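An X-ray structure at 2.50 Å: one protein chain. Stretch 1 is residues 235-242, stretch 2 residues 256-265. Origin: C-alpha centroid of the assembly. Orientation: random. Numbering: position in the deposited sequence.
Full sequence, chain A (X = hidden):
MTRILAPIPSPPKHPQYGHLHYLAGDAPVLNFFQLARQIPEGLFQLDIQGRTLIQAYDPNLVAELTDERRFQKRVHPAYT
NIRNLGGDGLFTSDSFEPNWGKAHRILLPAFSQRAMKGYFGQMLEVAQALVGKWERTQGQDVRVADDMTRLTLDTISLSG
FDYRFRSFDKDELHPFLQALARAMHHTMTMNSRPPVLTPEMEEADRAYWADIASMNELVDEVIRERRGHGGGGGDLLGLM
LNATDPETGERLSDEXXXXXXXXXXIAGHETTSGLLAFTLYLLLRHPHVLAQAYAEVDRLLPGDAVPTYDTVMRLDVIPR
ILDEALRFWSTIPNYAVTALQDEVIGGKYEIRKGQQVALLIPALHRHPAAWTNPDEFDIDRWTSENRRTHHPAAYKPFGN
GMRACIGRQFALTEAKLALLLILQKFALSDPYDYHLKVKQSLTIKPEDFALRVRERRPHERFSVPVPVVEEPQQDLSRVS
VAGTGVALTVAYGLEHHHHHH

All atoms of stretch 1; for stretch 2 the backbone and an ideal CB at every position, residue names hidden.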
# COMPACT_ATOMS: atom_id res chain seq x y z
N ASP A 235 -18.92 -1.91 12.17
CA ASP A 235 -17.76 -1.31 11.54
C ASP A 235 -16.58 -1.20 12.52
O ASP A 235 -16.72 -1.39 13.74
CB ASP A 235 -18.13 0.05 10.95
CG ASP A 235 -18.45 1.11 12.01
OD1 ASP A 235 -18.94 0.75 13.09
OD2 ASP A 235 -18.24 2.31 11.75
N LEU A 236 -15.42 -0.82 11.97
CA LEU A 236 -14.20 -0.68 12.78
C LEU A 236 -14.35 0.37 13.87
O LEU A 236 -13.88 0.17 14.99
CB LEU A 236 -13.01 -0.32 11.90
CG LEU A 236 -12.31 -1.49 11.22
CD1 LEU A 236 -11.29 -0.94 10.26
CD2 LEU A 236 -11.67 -2.38 12.24
N LEU A 237 -14.97 1.52 13.54
CA LEU A 237 -15.27 2.55 14.54
C LEU A 237 -16.08 2.00 15.71
O LEU A 237 -15.78 2.28 16.88
CB LEU A 237 -16.00 3.72 13.87
CG LEU A 237 -16.51 4.80 14.82
CD1 LEU A 237 -15.38 5.26 15.71
CD2 LEU A 237 -17.08 5.97 14.05
N GLY A 238 -17.17 1.28 15.42
CA GLY A 238 -17.96 0.69 16.49
C GLY A 238 -17.14 -0.19 17.41
O GLY A 238 -17.38 -0.23 18.62
N LEU A 239 -16.15 -0.88 16.86
CA LEU A 239 -15.26 -1.71 17.67
C LEU A 239 -14.33 -0.85 18.50
O LEU A 239 -14.07 -1.16 19.67
CB LEU A 239 -14.48 -2.66 16.76
CG LEU A 239 -13.48 -3.64 17.41
CD1 LEU A 239 -13.39 -4.96 16.66
CD2 LEU A 239 -12.09 -3.01 17.44
N MET A 240 -13.82 0.24 17.93
CA MET A 240 -12.91 1.08 18.70
C MET A 240 -13.63 1.87 19.79
O MET A 240 -12.98 2.34 20.73
CB MET A 240 -12.16 2.05 17.77
CG MET A 240 -11.22 1.39 16.76
SD MET A 240 -10.08 2.53 15.90
CE MET A 240 -11.19 3.06 14.57
N LEU A 241 -14.97 1.97 19.70
CA LEU A 241 -15.77 2.67 20.71
C LEU A 241 -15.96 1.85 21.98
O LEU A 241 -16.00 2.42 23.07
CB LEU A 241 -17.15 3.04 20.15
CG LEU A 241 -17.18 4.13 19.08
CD1 LEU A 241 -18.61 4.60 18.87
CD2 LEU A 241 -16.27 5.29 19.43
N ASN A 242 -16.05 0.52 21.84
CA ASN A 242 -16.29 -0.39 22.95
C ASN A 242 -15.01 -1.05 23.47
O ASN A 242 -14.69 -0.94 24.66
CB ASN A 242 -17.27 -1.50 22.52
CG ASN A 242 -18.58 -0.96 21.96
OD1 ASN A 242 -19.15 0.02 22.49
ND2 ASN A 242 -19.08 -1.60 20.90
N UNK A 256 -7.59 9.60 19.49
CA UNK A 256 -6.85 8.52 18.86
C UNK A 256 -7.72 7.70 17.91
O UNK A 256 -7.22 7.19 16.91
CB UNK A 256 -6.25 7.61 19.93
N UNK A 257 -9.01 7.51 18.23
CA UNK A 257 -9.91 6.86 17.27
C UNK A 257 -9.96 7.64 15.95
O UNK A 257 -9.94 7.05 14.86
CB UNK A 257 -11.32 6.73 17.86
N UNK A 258 -10.07 8.96 16.03
CA UNK A 258 -10.09 9.72 14.78
C UNK A 258 -8.78 9.52 14.04
O UNK A 258 -8.77 9.33 12.81
CB UNK A 258 -10.33 11.21 15.05
N UNK A 259 -7.66 9.54 14.79
CA UNK A 259 -6.35 9.29 14.20
C UNK A 259 -6.31 7.93 13.49
O UNK A 259 -5.81 7.83 12.36
CB UNK A 259 -5.27 9.35 15.28
N UNK A 260 -6.89 6.90 14.09
CA UNK A 260 -6.91 5.59 13.45
C UNK A 260 -7.76 5.62 12.18
O UNK A 260 -7.38 5.02 11.16
CB UNK A 260 -7.44 4.53 14.42
N UNK A 261 -8.92 6.29 12.22
CA UNK A 261 -9.73 6.41 11.00
C UNK A 261 -8.93 7.09 9.88
O UNK A 261 -8.87 6.60 8.73
CB UNK A 261 -11.01 7.20 11.29
N UNK A 262 -8.30 8.22 10.21
CA UNK A 262 -7.44 8.89 9.24
C UNK A 262 -6.36 7.95 8.72
O UNK A 262 -6.06 7.93 7.53
CB UNK A 262 -6.80 10.13 9.86
N UNK A 263 -5.80 7.12 9.62
CA UNK A 263 -4.72 6.19 9.30
C UNK A 263 -5.19 5.14 8.29
O UNK A 263 -4.50 4.85 7.31
CB UNK A 263 -4.21 5.51 10.57
N UNK A 264 -6.34 4.51 8.56
CA UNK A 264 -6.94 3.60 7.58
C UNK A 264 -6.98 4.22 6.19
O UNK A 264 -6.64 3.56 5.20
CB UNK A 264 -8.35 3.21 8.01
N UNK A 265 -7.36 5.51 6.11
CA UNK A 265 -7.41 6.16 4.80
C UNK A 265 -6.02 6.45 4.23
O UNK A 265 -5.80 6.35 3.01
CB UNK A 265 -8.20 7.46 4.90

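Stretch 2 is helical throughout, and it runs nearly antiparallel to the helix of stretch 1, at 154° with a closest axial approach of 10.7 Å. What stretch 1 offers is almost wholly apolar: leucine methyls and the long side chain of M240. One would therefore expect the positions that face it to be hydrophobic, spaced by three or four residues along the helix.

At position 256 the CA-to-CB bond points sideways, and nothing of stretch 1 lies within 5.5 Å of the ideal CB. The contact sets little limit here, and many residues would serve. It is N256, whose OD1 accepts a hydrogen bond from the side chain one turn on, at 260.

Position 257 faces three side chains of stretch 1. The ideal CB of 257 points toward stretch 1 and lies 4.8 Å from both M240 CB and L237 CD1, with L241 CD2 at 5.4 Å. Three apolar neighbours leave room for leucine, isoleucine, valine or methionine; a charge would find no partner among them. The deposited residue is I257, and its branching lets it reach in two directions. I257 CG2 meets L237 CD1 at 3.4 Å, while I257 CD1, at the end of the other branch, packs 3.7 Å from L241 CD2 and 3.5 Å from the backbone M240 O.

Position 258 points away from stretch 1, so the contact would tolerate a long polar chain; it is R258. Position 259 is out of reach and equally free. It is Y259, whose backbone O accepts a hydrogen bond from the side chain at 263.

Position 260 again points toward stretch 1, but the ideal CB is already 3.6 Å from M240 SD. Alanine would suit, as would a longer chain able to turn aside beyond CB. Q260 takes the second course: with chi1 and chi2 both m, its end leads away from stretch 1, and Q260 NE2 donates to N256 OD1 at 2.8 Å. Its CB makes the contact with M240 SD.

At position 261 CB points sideways, 5.3 Å from M240 CE, a gap that a small or medium apolar group could narrow. V261 does so with CG2, 4.1 Å from M240 CE.

Positions 262 and 263 are out of reach, so stretch 1 cannot choose between residue types. They are M262 and T263; the latter returns its hydroxyl to its own helix, T263 OG1 donating to Y259 O at 2.6 Å.

Position 264 points toward stretch 1 with no atom of it within 5.5 Å of the ideal CB. A side chain must extend well beyond CB to make contact; leucine could meet L236, while phenylalanine or methionine could also reach toward M240. F264 brings CE2 to 3.5 Å from L236 CD1 and 3.8 Å from M240 CE, both approaching the ring obliquely. With I257, Q260 and V261 it completes the hole that receives M240 as a knob.

Position 265 is out of reach, and L265 takes no part in the contact.

Stretch 2, residues 256-265: NIRYQVMTFL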
# COMPACT_ATOMS: atom_id res chain seq x y z
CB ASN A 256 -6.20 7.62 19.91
CG ASN A 256 -5.18 6.67 19.30
OD1 ASN A 256 -5.52 5.54 18.92
ND2 ASN A 256 -3.93 7.14 19.18
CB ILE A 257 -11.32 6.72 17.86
CG1 ILE A 257 -11.30 5.73 19.02
CG2 ILE A 257 -12.30 6.30 16.78
CD1 ILE A 257 -12.59 5.73 19.84
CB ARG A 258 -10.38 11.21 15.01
CG ARG A 258 -9.56 12.09 14.10
CD ARG A 258 -9.91 13.54 14.16
NE ARG A 258 -9.47 14.26 15.35
CZ ARG A 258 -8.23 14.71 15.54
NH1 ARG A 258 -7.30 14.49 14.65
NH2 ARG A 258 -7.91 15.38 16.65
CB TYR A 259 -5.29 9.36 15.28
CG TYR A 259 -4.86 10.76 15.59
CD1 TYR A 259 -4.89 11.75 14.61
CD2 TYR A 259 -4.40 11.10 16.86
CE1 TYR A 259 -4.49 13.05 14.91
CE2 TYR A 259 -4.00 12.40 17.15
CZ TYR A 259 -4.05 13.35 16.17
OH TYR A 259 -3.64 14.62 16.47
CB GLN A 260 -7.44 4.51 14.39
CG GLN A 260 -6.66 4.32 15.72
CD GLN A 260 -5.15 4.14 15.57
OE1 GLN A 260 -4.64 3.80 14.49
NE2 GLN A 260 -4.43 4.38 16.67
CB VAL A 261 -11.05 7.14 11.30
CG1 VAL A 261 -11.70 7.62 10.00
CG2 VAL A 261 -11.96 6.23 12.11
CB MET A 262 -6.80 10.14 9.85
CG MET A 262 -7.75 11.32 10.14
SD MET A 262 -8.74 11.81 8.73
CE MET A 262 -7.47 12.14 7.48
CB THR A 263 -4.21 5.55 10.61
OG1 THR A 263 -3.72 6.58 11.47
CG2 THR A 263 -3.09 4.57 10.37
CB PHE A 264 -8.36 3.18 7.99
CG PHE A 264 -8.45 2.55 9.33
CD1 PHE A 264 -7.32 2.00 9.94
CD2 PHE A 264 -9.65 2.54 10.02
CE1 PHE A 264 -7.40 1.46 11.22
CE2 PHE A 264 -9.73 2.00 11.28
CZ PHE A 264 -8.60 1.45 11.88
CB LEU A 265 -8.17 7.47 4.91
CG LEU A 265 -9.66 7.27 5.18
CD1 LEU A 265 -10.21 8.52 5.95
CD2 LEU A 265 -10.35 7.01 3.85
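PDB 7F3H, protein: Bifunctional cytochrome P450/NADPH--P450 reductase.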